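Local coordinates for hypothetical protein DUF871 (Enterococcus faecalis, PDB 2P0O) that is of unproven function but probably acts as a 6-phospho-N-acetylmuramidase, with a TIM barrel joined to a cyclophilin-like domain, at residues Thr225-Glu228 and Arg229-Ala232; Phe234-Tyr237 and His238-Gln242; Thr336-Asp340 and Lys341-Ile345; Glu364-Phe367 and Arg368-Asn371. One frame throughout, in Å; residues are numbered along the deposited sequence. Where two conformers were deposited one is given.

Contact 1: residues Thr225-Glu228 and Arg229-Ala232; sequences TISE and RTMA
Ser227 O takes the backbone N of Met231 at 2.9 Å in an almost straight bond, 176° at the hydrogen, and so opens the ladder of a helix for which Ser227 is the N-cap residue. The next rung is Ala232 N to Glu228 O at 3.0 Å. The hydroxyl of the cap residue is turned back over the first turn: with chi1 at 68°, Ser227 OG sits between its own backbone N and carbonyl carbon, and this puts it 3.1 Å from Thr230 OG1. Asp181 binds the same corner from outside, one carboxylate oxygen receiving Ser227 N and the other Thr230 OG1. Apolar contacts adjoin these polar groups. Ile226 points at the helix, and its CD1 presses on Met231 CG (a selenomethionine in this crystal) at a tight 3.5 Å. Its CG2 branch meets Thr230 CG2 at 4.0 Å, the two side chains crossing at about a right angle, so that Thr230 turns its hydroxyl toward Ser227 and Asp181 and its methyl toward the isoleucine. Arg229 reaches away along an extended chain to salt bridges with Asp342 and Glu246. The whole turn is an N-terminal helix cap that follows the last barrel strand, 218-221. Ile226 rests on Tyr22 and Met26 of helix 17-28 and on Pro203 of helix 203-212, while Ala232 faces helix 363-370 through Ile363 and Phe367.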
loop_
_atom_site.group_PDB
_atom_site.type_symbol
_atom_site.label_atom_id
_atom_site.label_comp_id
_atom_site.label_asym_id
_atom_site.label_seq_id
_atom_site.Cartn_x
_atom_site.Cartn_y
_atom_site.Cartn_z
ATOM N N THR A 225 -1.999 -9.149 7.794
ATOM C CA THR A 225 -2.898 -9.251 6.655
ATOM C C THR A 225 -3.688 -7.956 6.485
ATOM O O THR A 225 -3.784 -7.109 7.400
ATOM C CB THR A 225 -3.947 -10.409 6.794
ATOM O OG1 THR A 225 -4.886 -10.081 7.833
ATOM C CG2 THR A 225 -3.298 -11.809 7.079
ATOM N N ILE A 226 -4.268 -7.817 5.298
ATOM C CA ILE A 226 -5.276 -6.792 5.046
ATOM C C ILE A 226 -6.613 -7.510 4.993
ATOM O O ILE A 226 -6.634 -8.728 4.823
ATOM C CB ILE A 226 -5.016 -6.041 3.729
ATOM C CG1 ILE A 226 -4.542 -6.999 2.638
ATOM C CG2 ILE A 226 -4.017 -4.868 3.971
ATOM C CD1 ILE A 226 -4.541 -6.395 1.250
ATOM N N SER A 227 -7.714 -6.777 5.143
ATOM C CA SER A 227 -9.047 -7.380 5.081
ATOM C C SER A 227 -9.387 -7.804 3.645
ATOM O O SER A 227 -8.774 -7.328 2.693
ATOM C CB SER A 227 -10.093 -6.383 5.549
ATOM O OG SER A 227 -10.168 -5.331 4.601
ATOM N N GLU A 228 -10.361 -8.705 3.499
ATOM C CA GLU A 228 -10.887 -9.083 2.193
ATOM C C GLU A 228 -11.315 -7.877 1.339
ATOM O O GLU A 228 -11.085 -7.855 0.121
ATOM C CB GLU A 228 -12.060 -10.071 2.354
ATOM C CG GLU A 228 -11.671 -11.396 3.023
ATOM C CD GLU A 228 -11.228 -12.473 2.019
ATOM O OE1 GLU A 228 -11.235 -12.199 0.787
ATOM O OE2 GLU A 228 -10.883 -13.603 2.460
ATOM N N ARG A 229 -11.926 -6.884 1.982
ATOM C CA ARG A 229 -12.397 -5.682 1.329
ATOM C C ARG A 229 -11.244 -4.928 0.672
ATOM O O ARG A 229 -11.346 -4.414 -0.470
ATOM C CB ARG A 229 -13.044 -4.774 2.380
ATOM C CG ARG A 229 -13.773 -3.567 1.793
ATOM C CD ARG A 229 -14.305 -2.652 2.906
ATOM N NE ARG A 229 -15.182 -1.625 2.352
ATOM C CZ ARG A 229 -14.778 -0.479 1.793
ATOM N NH1 ARG A 229 -13.481 -0.173 1.697
ATOM N NH2 ARG A 229 -15.679 0.360 1.316
ATOM N N THR A 230 -10.160 -4.820 1.435
ATOM C CA THR A 230 -8.987 -4.102 0.996
ATOM C C THR A 230 -8.265 -4.880 -0.104
ATOM O O THR A 230 -7.813 -4.294 -1.078
ATOM C CB THR A 230 -8.083 -3.775 2.218
ATOM O OG1 THR A 230 -8.845 -2.972 3.120
ATOM C CG2 THR A 230 -6.847 -3.009 1.804
HETATM N N MSE A 231 -8.151 -6.193 0.071
HETATM C CA MSE A 231 -7.651 -7.081 -1.004
HETATM C C MSE A 231 -8.385 -6.864 -2.342
HETATM O O MSE A 231 -7.763 -6.807 -3.417
HETATM C CB MSE A 231 -7.779 -8.552 -0.596
HETATM C CG MSE A 231 -6.903 -8.881 0.583
HETATM SE SE MSE A 231 -7.080 -10.711 1.254
HETATM C CE MSE A 231 -6.321 -11.649 -0.272
ATOM N N ALA A 232 -9.708 -6.747 -2.244
ATOM C CA ALA A 232 -10.588 -6.568 -3.408
ATOM C C ALA A 232 -10.289 -5.258 -4.096
ATOM O O ALA A 232 -10.351 -5.188 -5.322
ATOM C CB ALA A 232 -12.036 -6.621 -2.993
#

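Contact 2: residues Phe234-Tyr237 and His238-Gln242; sequences FGYY and HQTNQ
Tyr236 and Gln242 cross with ring and amide planes 56° apart, and the amide oxygen OE1 comes to the edge of the ring, 3.1 Å from CE1; the same oxygen accepts a hydrogen bond from Thr356 OG1 of strand 354-359. Tyr237 and Asn241 instead lie side by side and point the same way, their planes 47° apart. A water joins this pair, 2.6 Å from Tyr237 OH and donating to Asn241 OD1, although Asn241 has two conformers and the link is uncertain. A second water donates to Tyr237 O and stands over the centre of the Tyr237 ring. The helix end is tied at Tyr236 O, which Thr240 grips twice: its N and its OG1, the latter at 2.7 Å, arrive from opposite faces of the carbonyl plane. A chi1 of 75° sets OG1 between the backbone N and carbonyl carbon of Thr240, turned back to that oxygen. It also receives Gln242 N, an ST turn, while Asn241, with positive phi, takes the chain out of the helix. Tyr237 stacks on Phe243 and touches Val208 of helix 203-212; Tyr236 packs on Phe367 and Leu370 of helix 363-370 and on Thr356, so the end of helix 228-240 meets all three.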
loop_
_atom_site.group_PDB
_atom_site.type_symbol
_atom_site.label_atom_id
_atom_site.label_comp_id
_atom_site.label_asym_id
_atom_site.label_seq_id
_atom_site.Cartn_x
_atom_site.Cartn_y
_atom_site.Cartn_z
ATOM N N PHE A 234 -7.272 -3.630 -3.988
ATOM C CA PHE A 234 -6.003 -3.871 -4.667
ATOM C C PHE A 234 -6.256 -4.633 -5.950
ATOM O O PHE A 234 -5.787 -4.227 -7.015
ATOM C CB PHE A 234 -4.972 -4.622 -3.790
ATOM C CG PHE A 234 -4.217 -3.721 -2.820
ATOM C CD1 PHE A 234 -3.151 -2.914 -3.265
ATOM C CD2 PHE A 234 -4.548 -3.701 -1.458
ATOM C CE1 PHE A 234 -2.439 -2.079 -2.358
ATOM C CE2 PHE A 234 -3.832 -2.869 -0.539
ATOM C CZ PHE A 234 -2.795 -2.068 -0.992
ATOM N N GLY A 235 -7.020 -5.719 -5.840
ATOM C CA GLY A 235 -7.244 -6.615 -6.945
ATOM C C GLY A 235 -7.949 -5.904 -8.066
ATOM O O GLY A 235 -7.571 -6.053 -9.227
ATOM N N TYR A 236 -8.981 -5.147 -7.736
ATOM C CA TYR A 236 -9.749 -4.427 -8.748
ATOM C C TYR A 236 -8.854 -3.417 -9.500
ATOM O O TYR A 236 -8.892 -3.311 -10.729
ATOM C CB TYR A 236 -10.931 -3.719 -8.079
ATOM C CG TYR A 236 -12.192 -3.661 -8.911
ATOM C CD1 TYR A 236 -12.443 -2.584 -9.778
ATOM C CD2 TYR A 236 -13.153 -4.684 -8.815
ATOM C CE1 TYR A 236 -13.627 -2.539 -10.534
ATOM C CE2 TYR A 236 -14.333 -4.640 -9.551
ATOM C CZ TYR A 236 -14.562 -3.576 -10.409
ATOM O OH TYR A 236 -15.741 -3.579 -11.141
ATOM N N TYR A 237 -8.043 -2.680 -8.748
ATOM C CA TYR A 237 -7.123 -1.720 -9.322
ATOM C C TYR A 237 -6.082 -2.421 -10.171
ATOM O O TYR A 237 -5.722 -1.969 -11.253
ATOM C CB TYR A 237 -6.399 -0.971 -8.202
ATOM C CG TYR A 237 -5.571 0.214 -8.689
ATOM C CD1 TYR A 237 -6.163 1.206 -9.466
ATOM C CD2 TYR A 237 -4.200 0.340 -8.378
ATOM C CE1 TYR A 237 -5.436 2.298 -9.929
ATOM C CE2 TYR A 237 -3.446 1.453 -8.846
ATOM C CZ TYR A 237 -4.094 2.419 -9.619
ATOM O OH TYR A 237 -3.447 3.524 -10.098
ATOM N N HIS A 238 -5.573 -3.539 -9.675
ATOM C CA HIS A 238 -4.500 -4.230 -10.386
ATOM C C HIS A 238 -4.988 -4.823 -11.728
ATOM O O HIS A 238 -4.294 -4.745 -12.744
ATOM C CB HIS A 238 -3.869 -5.247 -9.436
ATOM C CG HIS A 238 -3.059 -6.310 -10.098
ATOM N ND1 HIS A 238 -1.749 -6.113 -10.486
ATOM C CD2 HIS A 238 -3.351 -7.599 -10.387
ATOM C CE1 HIS A 238 -1.273 -7.237 -10.989
ATOM N NE2 HIS A 238 -2.228 -8.150 -10.950
ATOM N N GLN A 239 -6.200 -5.358 -11.753
ATOM C CA GLN A 239 -6.714 -5.978 -12.979
ATOM C C GLN A 239 -7.304 -5.004 -13.978
ATOM O O GLN A 239 -7.269 -5.257 -15.184
ATOM C CB GLN A 239 -7.771 -7.034 -12.656
ATOM C CG GLN A 239 -7.214 -8.226 -11.956
ATOM C CD GLN A 239 -8.249 -9.305 -11.720
ATOM O OE1 GLN A 239 -9.202 -9.481 -12.503
ATOM N NE2 GLN A 239 -8.054 -10.056 -10.642
ATOM N N THR A 240 -7.873 -3.914 -13.483
ATOM C CA THR A 240 -8.661 -3.005 -14.338
ATOM C C THR A 240 -8.176 -1.557 -14.378
ATOM O O THR A 240 -8.712 -0.757 -15.151
ATOM C CB THR A 240 -10.165 -2.975 -13.904
ATOM O OG1 THR A 240 -10.331 -2.202 -12.686
ATOM C CG2 THR A 240 -10.721 -4.420 -13.719
ATOM N N ASN A 241 -7.211 -1.196 -13.524
ATOM C CA ASN A 241 -6.784 0.203 -13.406
ATOM C C ASN A 241 -7.891 1.114 -12.844
ATOM O O ASN A 241 -7.807 2.329 -12.947
ATOM C CB ASN A 241 -6.285 0.754 -14.762
ATOM C CG ASN A 241 -5.387 1.982 -14.611
ATOM O OD1 ASN A 241 -4.851 2.242 -13.540
ATOM N ND2 ASN A 241 -5.217 2.736 -15.695
ATOM N N GLN A 242 -8.926 0.531 -12.261
ATOM C CA GLN A 242 -10.026 1.322 -11.730
ATOM C C GLN A 242 -9.970 1.340 -10.228
ATOM O O GLN A 242 -9.644 0.309 -9.608
ATOM C CB GLN A 242 -11.379 0.730 -12.127
ATOM C CG GLN A 242 -11.748 0.756 -13.593
ATOM C CD GLN A 242 -12.894 -0.220 -13.939
ATOM O OE1 GLN A 242 -13.644 -0.675 -13.072
ATOM N NE2 GLN A 242 -13.021 -0.539 -15.203
HETATM O O HOH W 1 -4.102 4.793 -12.270
HETATM O O HOH W 2 -3.345 -0.325 -11.924
#

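Contact 3: residues Thr336-Asp340 and Lys341-Ile345; sequences TRIID and KDQTI. Unlike the reference sequence in segment 336-340: Asp340 (reference Glu).
The guanidinium of Arg337 and the amide of Gln343 meet obliquely, their planes 34° apart and their side chains crossing at about a right angle; Arg337 NE lies 3.8 Å from Gln343 NE2, a contact without a bond. One nitrogen of each group goes to a backbone carbonyl: Arg337 NH2 to Val302 O, and Gln343 NE2 to Ile338 O in a hydrogen bond of 2.9 Å, 166° at the hydrogen, with the acceptor close to the plane of the amide. That bond fixes the rotation of the amide, and the extended glutamine chain carries it back past the turn, its CG passing 3.9 Å from Ile338 CG2. The same methyl touches Asp342 CB at 3.7 Å. Two backbone bonds fold the chain: Asp342 N to Ile339 O at 2.8 Å and Gln343 N to Asp340 O at 3.1 Å. The carboxylate of Asp342 is held by Gln233 and the backbone N of Glu246 as well as by Arg229, and Lys341 makes a salt bridge with Asp181. Overlapping i to i+3 bonds of this kind, over helical backbone angles, are those of successive type I beta turns, and here they lead the chain out of edge strand 332-337 of the cyclophilin-like domain.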
loop_
_atom_site.group_PDB
_atom_site.type_symbol
_atom_site.label_atom_id
_atom_site.label_comp_id
_atom_site.label_asym_id
_atom_site.label_seq_id
_atom_site.Cartn_x
_atom_site.Cartn_y
_atom_site.Cartn_z
ATOM N N THR A 336 -25.952 10.347 -3.106
ATOM C CA THR A 336 -25.426 9.547 -2.015
ATOM C C THR A 336 -24.054 10.132 -1.688
ATOM O O THR A 336 -23.707 11.206 -2.199
ATOM C CB THR A 336 -25.398 8.027 -2.378
ATOM O OG1 THR A 336 -24.782 7.299 -1.332
ATOM C CG2 THR A 336 -24.606 7.750 -3.661
ATOM N N ARG A 337 -23.286 9.419 -0.866
ATOM C CA ARG A 337 -21.979 9.856 -0.424
ATOM C C ARG A 337 -21.001 8.686 -0.375
ATOM O O ARG A 337 -21.373 7.612 0.082
ATOM C CB ARG A 337 -22.100 10.462 0.974
ATOM C CG ARG A 337 -20.887 11.335 1.332
ATOM C CD ARG A 337 -21.103 12.140 2.598
ATOM N NE ARG A 337 -19.862 12.855 2.899
ATOM C CZ ARG A 337 -19.539 13.386 4.075
ATOM N NH1 ARG A 337 -20.384 13.350 5.109
ATOM N NH2 ARG A 337 -18.353 13.973 4.204
ATOM N N ILE A 338 -19.752 8.897 -0.813
ATOM C CA ILE A 338 -18.694 7.913 -0.608
ATOM C C ILE A 338 -18.512 7.558 0.852
ATOM O O ILE A 338 -18.453 8.422 1.702
ATOM C CB ILE A 338 -17.292 8.435 -1.098
ATOM C CG1 ILE A 338 -17.379 8.966 -2.546
ATOM C CG2 ILE A 338 -16.211 7.337 -0.891
ATOM C CD1 ILE A 338 -17.733 7.877 -3.590
ATOM N N ILE A 339 -18.408 6.268 1.120
ATOM C CA ILE A 339 -18.201 5.711 2.464
ATOM C C ILE A 339 -16.966 6.342 3.114
ATOM O O ILE A 339 -15.942 6.536 2.452
ATOM C CB ILE A 339 -18.109 4.134 2.338
ATOM C CG1 ILE A 339 -19.509 3.545 2.114
ATOM C CG2 ILE A 339 -17.400 3.439 3.484
ATOM C CD1 ILE A 339 -20.615 4.212 2.876
ATOM N N ASP A 340 -17.079 6.676 4.394
ATOM C CA ASP A 340 -15.999 7.379 5.097
ATOM C C ASP A 340 -14.645 6.737 4.792
ATOM O O ASP A 340 -13.688 7.418 4.429
ATOM C CB ASP A 340 -16.248 7.385 6.614
ATOM C CG ASP A 340 -15.388 8.384 7.347
ATOM O OD1 ASP A 340 -14.397 8.858 6.762
ATOM O OD2 ASP A 340 -15.698 8.708 8.530
ATOM N N LYS A 341 -14.595 5.420 4.935
ATOM C CA LYS A 341 -13.377 4.636 4.761
ATOM C C LYS A 341 -12.778 4.740 3.344
ATOM O O LYS A 341 -11.572 4.574 3.167
ATOM C CB LYS A 341 -13.635 3.166 5.184
ATOM C CG LYS A 341 -12.706 2.089 4.553
ATOM C CD LYS A 341 -11.436 1.780 5.390
ATOM C CE LYS A 341 -10.878 0.373 5.093
ATOM N NZ LYS A 341 -9.771 -0.089 6.074
ATOM N N ASP A 342 -13.587 5.037 2.336
ATOM C CA ASP A 342 -13.045 5.120 0.984
ATOM C C ASP A 342 -12.670 6.532 0.563
ATOM O O ASP A 342 -12.071 6.744 -0.493
ATOM C CB ASP A 342 -13.974 4.455 -0.047
ATOM C CG ASP A 342 -13.990 2.942 0.088
ATOM O OD1 ASP A 342 -13.061 2.386 0.721
ATOM O OD2 ASP A 342 -14.942 2.293 -0.401
ATOM N N GLN A 343 -12.962 7.500 1.414
ATOM C CA GLN A 343 -12.706 8.879 1.013
ATOM C C GLN A 343 -11.237 9.252 0.807
ATOM O O GLN A 343 -10.957 10.216 0.130
ATOM C CB GLN A 343 -13.394 9.837 1.996
ATOM C CG GLN A 343 -14.913 9.890 1.733
ATOM C CD GLN A 343 -15.636 10.814 2.683
ATOM O OE1 GLN A 343 -15.073 11.787 3.136
ATOM N NE2 GLN A 343 -16.885 10.508 2.988
ATOM N N THR A 344 -10.289 8.527 1.394
ATOM C CA THR A 344 -8.883 8.803 1.085
ATOM C C THR A 344 -8.460 8.314 -0.320
ATOM O O THR A 344 -7.354 8.559 -0.756
ATOM C CB THR A 344 -7.925 8.217 2.107
ATOM O OG1 THR A 344 -8.192 6.813 2.250
ATOM C CG2 THR A 344 -8.052 8.947 3.475
ATOM N N ILE A 345 -9.334 7.598 -1.010
ATOM C CA ILE A 345 -9.070 7.205 -2.397
ATOM C C ILE A 345 -9.314 8.394 -3.336
ATOM O O ILE A 345 -8.643 8.536 -4.383
ATOM C CB ILE A 345 -9.969 6.014 -2.814
ATOM C CG1 ILE A 345 -9.657 4.807 -1.929
ATOM C CG2 ILE A 345 -9.811 5.693 -4.318
ATOM C CD1 ILE A 345 -10.751 3.689 -1.974
#

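Contact 4: residues Glu364-Phe367 and Arg368-Asn371; sequences ENEF and RKLN
Arg368 N and Lys369 N donate to Glu364 O and Asn365 O at 3.0 and 2.9 Å, the regular bonds of the last full turn of an alpha helix. Further on the ladder slackens, since Leu370 N makes just a weak bond of 3.3 Å with Phe367 O. Glu366 and Lys369 run side by side, pointing the same way, and form a salt bridge between Glu366 OE2 and Lys369 NZ at 3.3 Å, although it is doubtful, because that oxygen is modelled too close to its neighbour. Arg368 folds back over the preceding turn. Its guanidinium lays one face over Glu364 O, which stands about 4.0 Å from the plane and over its centre, while NE makes a weak bond of 3.5 Å with Asn365 OD1, doubtful because Asn365 has two conformers. A bend at chi3 (-63°) brings the group back along the helix instead of letting it run outward. Phe367 receives an amide on its face: Asn371 sets ND2 over one side of the ring, 3.4 Å from CZ and displaced toward the rim, with the amide plane turned 79° from the ring, so that an edge of the amide, not its flat side, meets the ring. Phe367 has CG anti to its backbone N (chi1 -178°), and its ring lies on helix 228-240 at Gly235. Leu370 adds a contact to Thr240, and thus the C-terminal helix 363-370 packs along helix 228-240.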
loop_
_atom_site.group_PDB
_atom_site.type_symbol
_atom_site.label_atom_id
_atom_site.label_comp_id
_atom_site.label_asym_id
_atom_site.label_seq_id
_atom_site.Cartn_x
_atom_site.Cartn_y
_atom_site.Cartn_z
ATOM N N GLU A 364 -16.382 -6.891 -1.904
ATOM C CA GLU A 364 -15.900 -8.266 -1.992
ATOM C C GLU A 364 -16.527 -9.083 -3.132
ATOM O O GLU A 364 -15.799 -9.715 -3.899
ATOM C CB GLU A 364 -16.034 -8.985 -0.653
ATOM C CG GLU A 364 -15.194 -8.345 0.462
ATOM C CD GLU A 364 -15.982 -7.402 1.395
ATOM O OE1 GLU A 364 -16.765 -6.539 0.888
ATOM O OE2 GLU A 364 -15.802 -7.550 2.642
ATOM N N ASN A 365 -17.851 -9.069 -3.255
ATOM C CA ASN A 365 -18.487 -9.802 -4.353
ATOM C C ASN A 365 -18.297 -9.137 -5.705
ATOM O O ASN A 365 -18.312 -9.807 -6.739
ATOM C CB ASN A 365 -19.976 -10.085 -4.121
ATOM C CG ASN A 365 -20.545 -11.082 -5.143
ATOM O OD1 ASN A 365 -19.888 -12.056 -5.516
ATOM N ND2 ASN A 365 -21.758 -10.824 -5.613
ATOM N N GLU A 366 -18.100 -7.834 -5.706
ATOM C CA GLU A 366 -17.868 -7.136 -6.948
ATOM C C GLU A 366 -16.515 -7.595 -7.522
ATOM O O GLU A 366 -16.418 -7.871 -8.714
ATOM C CB GLU A 366 -17.890 -5.642 -6.679
ATOM C CG GLU A 366 -18.616 -4.830 -7.690
ATOM C CD GLU A 366 -20.057 -5.261 -7.912
ATOM O OE1 GLU A 366 -20.929 -5.112 -7.010
ATOM O OE2 GLU A 366 -20.303 -5.752 -9.017
ATOM N N PHE A 367 -15.487 -7.724 -6.663
ATOM C CA PHE A 367 -14.210 -8.279 -7.114
ATOM C C PHE A 367 -14.303 -9.765 -7.491
ATOM O O PHE A 367 -13.659 -10.192 -8.458
ATOM C CB PHE A 367 -13.076 -8.065 -6.110
ATOM C CG PHE A 367 -11.738 -8.594 -6.606
ATOM C CD1 PHE A 367 -11.145 -8.060 -7.748
ATOM C CD2 PHE A 367 -11.097 -9.642 -5.954
ATOM C CE1 PHE A 367 -9.948 -8.561 -8.234
ATOM C CE2 PHE A 367 -9.886 -10.147 -6.435
ATOM C CZ PHE A 367 -9.317 -9.602 -7.580
ATOM N N ARG A 368 -15.095 -10.540 -6.741
ATOM C CA ARG A 368 -15.342 -11.950 -7.061
ATOM C C ARG A 368 -15.920 -12.133 -8.468
ATOM O O ARG A 368 -15.593 -13.097 -9.177
ATOM C CB ARG A 368 -16.331 -12.568 -6.053
ATOM C CG ARG A 368 -15.772 -13.712 -5.239
ATOM C CD ARG A 368 -16.888 -14.461 -4.450
ATOM N NE ARG A 368 -17.568 -13.612 -3.453
ATOM C CZ ARG A 368 -17.031 -13.168 -2.307
ATOM N NH1 ARG A 368 -15.774 -13.466 -1.973
ATOM N NH2 ARG A 368 -17.757 -12.402 -1.492
ATOM N N LYS A 369 -16.789 -11.195 -8.844
ATOM C CA LYS A 369 -17.516 -11.256 -10.097
ATOM C C LYS A 369 -16.551 -11.193 -11.254
ATOM O O LYS A 369 -16.718 -11.895 -12.235
ATOM C CB LYS A 369 -18.535 -10.117 -10.193
ATOM C CG LYS A 369 -19.806 -10.346 -9.383
ATOM C CD LYS A 369 -21.015 -9.784 -10.114
ATOM C CE LYS A 369 -20.962 -8.276 -10.182
ATOM N NZ LYS A 369 -21.051 -7.776 -11.568
ATOM N N LEU A 370 -15.533 -10.351 -11.124
ATOM C CA LEU A 370 -14.508 -10.214 -12.139
ATOM C C LEU A 370 -13.861 -11.533 -12.532
ATOM O O LEU A 370 -13.471 -11.711 -13.685
ATOM C CB LEU A 370 -13.424 -9.248 -11.657
ATOM C CG LEU A 370 -13.534 -7.776 -12.024
ATOM C CD1 LEU A 370 -12.951 -7.512 -13.418
ATOM C CD2 LEU A 370 -14.973 -7.283 -11.993
ATOM N N ASN A 371 -13.756 -12.455 -11.570
ATOM C CA ASN A 371 -12.999 -13.708 -11.730
ATOM C C ASN A 371 -13.865 -14.948 -11.708
ATOM O O ASN A 371 -13.348 -16.045 -11.548
ATOM C CB ASN A 371 -11.941 -13.824 -10.625
ATOM C CG ASN A 371 -11.117 -12.562 -10.472
ATOM O OD1 ASN A 371 -10.443 -12.133 -11.416
ATOM N ND2 ASN A 371 -11.145 -11.969 -9.279
#

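The four contacts are local and follow one another along the chain, none nested in or crossing another. Contact 1 closes the loop after the last barrel strand and starts helix 228-240; contact 2 ends that helix, and Ile226 of the first touches Phe234 of the second. Much later, contact 3 turns the chain out of strand 332-337, yet it returns to contact 1 through the salt bridge of Asp342 with Arg229. Contact 4 closes the C-terminal helix, whose Phe367 packs on Ala232 of contact 1 and on Gly235 of contact 2. Helix 228-240 is thus the shared element that links the barrel to the C-terminal domain.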